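Local coordinates for protein C-C motif chemokine 1 (Homo sapiens, PDB 4OIJ) that acts as a secreted cytokine that binds the receptor CCR8 and attracts monocytes but not neutrophils, at residues L40-K45 with K64-C69. Residues are numbered along the deposited sequence; the frame is centred on the assembly and turned at random.
Sequences LIFKLK and KMLRHC. With SO4 (sulfate ion), chain J.
K43 and C69 meet through the aliphatic part of the lysine and the sulfur of the cysteine. K43 CB makes the closest approach, 3.4 Å from C69 SG. CG is anti to the backbone N (chi1 -176°). The chain continues extended, with CG a little farther off, and K43 CD comes back to 3.9 Å from C69 SG. Beyond CD the chain heads off from the sulfur. The same sulfur is bonded to C27 SG, and this disulfide ties the segment after helix 57-64 to strand 25-30. K43 also pairs through its backbone with L26 and C27 of that strand.

The second touch is apolar. L66 CD1 reaches the F42 ring obliquely and lies 3.7 Å from both F42 CD1 and F42 CE1. The two side chains cross at about a right angle. F42 is buried, with V59 and H62 of the helix and A52 of strand 49-53 also against it. This is the chemokine fold: a three-stranded antiparallel sheet with a C-terminal helix packed across it. Strand 39-44 is the central strand, and the segment after the helix touches it at F42 and K43 and is joined to strand 25-30 at C27. No hydrogen bond links 40-45 with 64-69.

A sulfate, probably from the crystallisation liquor, sits against R67 and H68. R67 NH2 gives sulfate O1 a fairly straight hydrogen bond of 2.7 Å, with O1 in the guanidinium plane at its edge. The backbone N of H68 donates to both sulfate O3 and O4, 3.0 Å each; the bond to O3 is the straighter, 152° against 137°. O4 also lies at the edge of the imidazole, 3.3 Å from H68 CD2. The H68 ring meets that of Y28.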
ATOM      1  N   LEU A  40       8.231   4.421  -8.784  1.00 30.61           N
ATOM      2  CA  LEU A  40       8.313   5.411  -7.710  1.00 31.80           C
ATOM      3  C   LEU A  40       6.868   5.806  -7.387  1.00 30.29           C
ATOM      4  O   LEU A  40       6.071   5.990  -8.320  1.00 31.75           O
ATOM      5  CB  LEU A  40       9.005   6.674  -8.304  1.00 35.88           C
ATOM      6  CG  LEU A  40      10.006   7.408  -7.448  1.00 45.23           C
ATOM      7  CD1 LEU A  40      11.388   6.801  -7.605  1.00 49.77           C
ATOM      8  CD2 LEU A  40      10.087   8.852  -7.850  1.00 49.17           C
ATOM      9  N   ILE A  41       6.528   6.001  -6.113  1.00 20.26           N
ATOM     10  CA  ILE A  41       5.192   6.496  -5.795  1.00 17.75           C
ATOM     11  C   ILE A  41       5.303   7.991  -5.415  1.00 25.00           C
ATOM     12  O   ILE A  41       6.109   8.349  -4.552  1.00 28.33           O
ATOM     13  CB  ILE A  41       4.532   5.681  -4.656  1.00 18.82           C
ATOM     14  CG1 ILE A  41       4.527   4.166  -4.974  1.00 16.73           C
ATOM     15  CG2 ILE A  41       3.119   6.216  -4.305  1.00 17.62           C
ATOM     16  CD1 ILE A  41       4.551   3.294  -3.614  1.00 11.03           C
ATOM     17  N   PHE A  42       4.504   8.855  -6.056  1.00 19.35           N
ATOM     18  CA  PHE A  42       4.423  10.237  -5.653  1.00 21.62           C
ATOM     19  C   PHE A  42       3.139  10.386  -4.840  1.00 28.19           C
ATOM     20  O   PHE A  42       2.070   9.946  -5.285  1.00 27.84           O
ATOM     21  CB  PHE A  42       4.356  11.175  -6.866  1.00 23.31           C
ATOM     22  CG  PHE A  42       5.620  11.258  -7.678  1.00 24.74           C
ATOM     23  CD1 PHE A  42       6.805  11.724  -7.105  1.00 30.62           C
ATOM     24  CD2 PHE A  42       5.607  10.982  -9.045  1.00 24.91           C
ATOM     25  CE1 PHE A  42       7.962  11.873  -7.876  1.00 33.69           C
ATOM     26  CE2 PHE A  42       6.760  11.144  -9.818  1.00 29.79           C
ATOM     27  CZ  PHE A  42       7.933  11.575  -9.229  1.00 31.21           C
ATOM     28  N   LYS A  43       3.234  11.019  -3.668  1.00 29.36           N
ATOM     29  CA  LYS A  43       2.065  11.310  -2.837  1.00 32.29           C
ATOM     30  C   LYS A  43       1.570  12.643  -3.295  1.00 38.78           C
ATOM     31  O   LYS A  43       2.350  13.585  -3.357  1.00 40.74           O
ATOM     32  CB  LYS A  43       2.428  11.356  -1.342  1.00 38.36           C
ATOM     33  CG  LYS A  43       1.211  11.551  -0.430  1.00 54.87           C
ATOM     34  CD  LYS A  43       1.561  11.801   1.041  1.00 54.47           C
ATOM     35  CE  LYS A  43       0.345  11.605   1.916  1.00 65.37           C
ATOM     36  NZ  LYS A  43      -0.720  12.605   1.633  1.00 88.37           N
ATOM     37  N   LEU A  44       0.313  12.714  -3.711  1.00 38.22           N
ATOM     38  CA  LEU A  44      -0.270  13.964  -4.191  1.00 42.80           C
ATOM     39  C   LEU A  44      -1.103  14.609  -3.066  1.00 56.96           C
ATOM     40  O   LEU A  44      -1.115  14.115  -1.931  1.00 57.20           O
ATOM     41  CB  LEU A  44      -1.108  13.728  -5.472  1.00 41.91           C
ATOM     42  CG  LEU A  44      -0.420  13.022  -6.676  1.00 41.74           C
ATOM     43  CD1 LEU A  44      -1.421  12.647  -7.749  1.00 40.72           C
ATOM     44  CD2 LEU A  44       0.659  13.879  -7.291  1.00 43.89           C
ATOM     45  N   LYS A  45      -1.765  15.729  -3.359  1.00 62.09           N
ATOM     46  CA  LYS A  45      -2.577  16.437  -2.364  1.00 69.40           C
ATOM     47  C   LYS A  45      -3.831  15.636  -1.983  1.00 78.23           C
ATOM     48  O   LYS A  45      -4.191  14.674  -2.680  1.00 73.61           O
ATOM     49  CB  LYS A  45      -2.907  17.853  -2.845  1.00 75.95           C
ATOM     50  CG  LYS A  45      -1.687  18.634  -3.356  1.00 85.76           C
ATOM     51  CD  LYS A  45      -0.614  18.896  -2.290  1.00 90.65           C
ATOM     52  CE  LYS A  45       0.717  19.312  -2.879  1.00 85.26           C
ATOM     53  NZ  LYS A  45       0.766  20.767  -3.201  1.00 77.58           N
ATOM     54  N   LYS A  64      14.355  14.417  -7.279  1.00 55.52           N
ATOM     55  CA  LYS A  64      15.448  15.229  -6.732  1.00 62.04           C
ATOM     56  C   LYS A  64      14.951  16.470  -5.983  1.00 65.75           C
ATOM     57  O   LYS A  64      15.642  16.956  -5.097  1.00 70.33           O
ATOM     58  CB  LYS A  64      16.431  15.638  -7.844  1.00 69.78           C
ATOM     59  CG  LYS A  64      17.329  14.501  -8.323  1.00 83.53           C
ATOM     60  CD  LYS A  64      18.606  15.025  -8.980  1.00 99.51           C
ATOM     61  CE  LYS A  64      19.670  13.957  -9.096  1.00110.38           C
ATOM     62  NZ  LYS A  64      20.978  14.522  -9.520  1.00130.13           N
ATOM     63  N   MET A  65      13.762  16.978  -6.344  1.00 58.41           N
ATOM     64  CA  MET A  65      13.169  18.183  -5.760  1.00 60.60           C
ATOM     65  C   MET A  65      12.120  17.917  -4.668  1.00 58.79           C
ATOM     66  O   MET A  65      11.423  18.842  -4.243  1.00 58.78           O
ATOM     67  CB  MET A  65      12.631  19.090  -6.875  1.00 63.58           C
ATOM     68  CG  MET A  65      13.707  19.509  -7.851  1.00 73.34           C
ATOM     69  SD  MET A  65      13.079  20.665  -9.061  1.00 80.34           S
ATOM     70  CE  MET A  65      13.824  19.984 -10.581  1.00 76.66           C
ATOM     71  N   LEU A  66      12.032  16.652  -4.205  1.00 50.58           N
ATOM     72  CA  LEU A  66      11.113  16.222  -3.155  1.00 48.02           C
ATOM     73  C   LEU A  66      11.833  15.479  -2.034  1.00 53.57           C
ATOM     74  O   LEU A  66      12.943  14.984  -2.228  1.00 55.81           O
ATOM     75  CB  LEU A  66      10.029  15.290  -3.724  1.00 40.87           C
ATOM     76  CG  LEU A  66       9.043  15.882  -4.719  1.00 43.10           C
ATOM     77  CD1 LEU A  66       8.409  14.742  -5.603  1.00 35.74           C
ATOM     78  CD2 LEU A  66       8.021  16.812  -4.017  1.00 42.52           C
ATOM     79  N   ARG A  67      11.171  15.367  -0.880  1.00 49.74           N
ATOM     80  CA  ARG A  67      11.645  14.565   0.256  1.00 52.43           C
ATOM     81  C   ARG A  67      10.849  13.227   0.307  1.00 52.74           C
ATOM     82  O   ARG A  67       9.792  13.132  -0.321  1.00 45.00           O
ATOM     83  CB  ARG A  67      11.493  15.345   1.568  1.00 55.56           C
ATOM     84  CG  ARG A  67      12.209  16.708   1.533  1.00 65.59           C
ATOM     85  CD  ARG A  67      12.877  17.042   2.833  1.00 70.01           C
ATOM     86  NE  ARG A  67      13.788  18.180   2.703  1.00 91.60           N
ATOM     87  CZ  ARG A  67      15.109  18.079   2.580  1.00106.08           C
ATOM     88  NH1 ARG A  67      15.857  19.170   2.486  1.00 86.63           N
ATOM     89  NH2 ARG A  67      15.690  16.887   2.536  1.00 96.51           N
ATOM     90  N   HIS A  68      11.373  12.200   1.031  1.00 54.30           N
ATOM     91  CA  HIS A  68      10.719  10.894   1.230  1.00 50.36           C
ATOM     92  C   HIS A  68       9.474  11.107   2.090  1.00 52.46           C
ATOM     93  O   HIS A  68       9.544  11.885   3.045  1.00 56.37           O
ATOM     94  CB  HIS A  68      11.664   9.940   1.977  1.00 54.71           C
ATOM     95  CG  HIS A  68      12.442   9.031   1.087  1.00 57.87           C
ATOM     96  ND1 HIS A  68      11.966   7.778   0.737  1.00 55.04           N
ATOM     97  CD2 HIS A  68      13.649   9.221   0.503  1.00 64.52           C
ATOM     98  CE1 HIS A  68      12.886   7.258  -0.059  1.00 55.87           C
ATOM     99  NE2 HIS A  68      13.918   8.085  -0.229  1.00 61.83           N
ATOM    100  N   CYS A  69       8.341  10.436   1.769  1.00 43.51           N
ATOM    101  CA  CYS A  69       7.097  10.569   2.553  1.00 43.28           C
ATOM    102  C   CYS A  69       7.309  10.113   3.979  1.00 48.37           C
ATOM    103  O   CYS A  69       7.928   9.067   4.155  1.00 45.00           O
ATOM    104  CB  CYS A  69       5.953   9.792   1.916  1.00 39.11           C
ATOM    105  SG  CYS A  69       5.233  10.563   0.457  1.00 41.45           S
TER
HETATM  106  S   SO4 J 106      14.609  12.951   2.213  1.00 65.91           S
HETATM  107  O1  SO4 J 106      14.696  14.399   2.220  1.00 71.41           O
HETATM  108  O2  SO4 J 106      15.919  12.394   2.678  1.00 69.84           O
HETATM  109  O3  SO4 J 106      13.505  12.581   3.140  1.00 71.06           O
HETATM  110  O4  SO4 J 106      14.314  12.479   0.823  1.00 69.59           O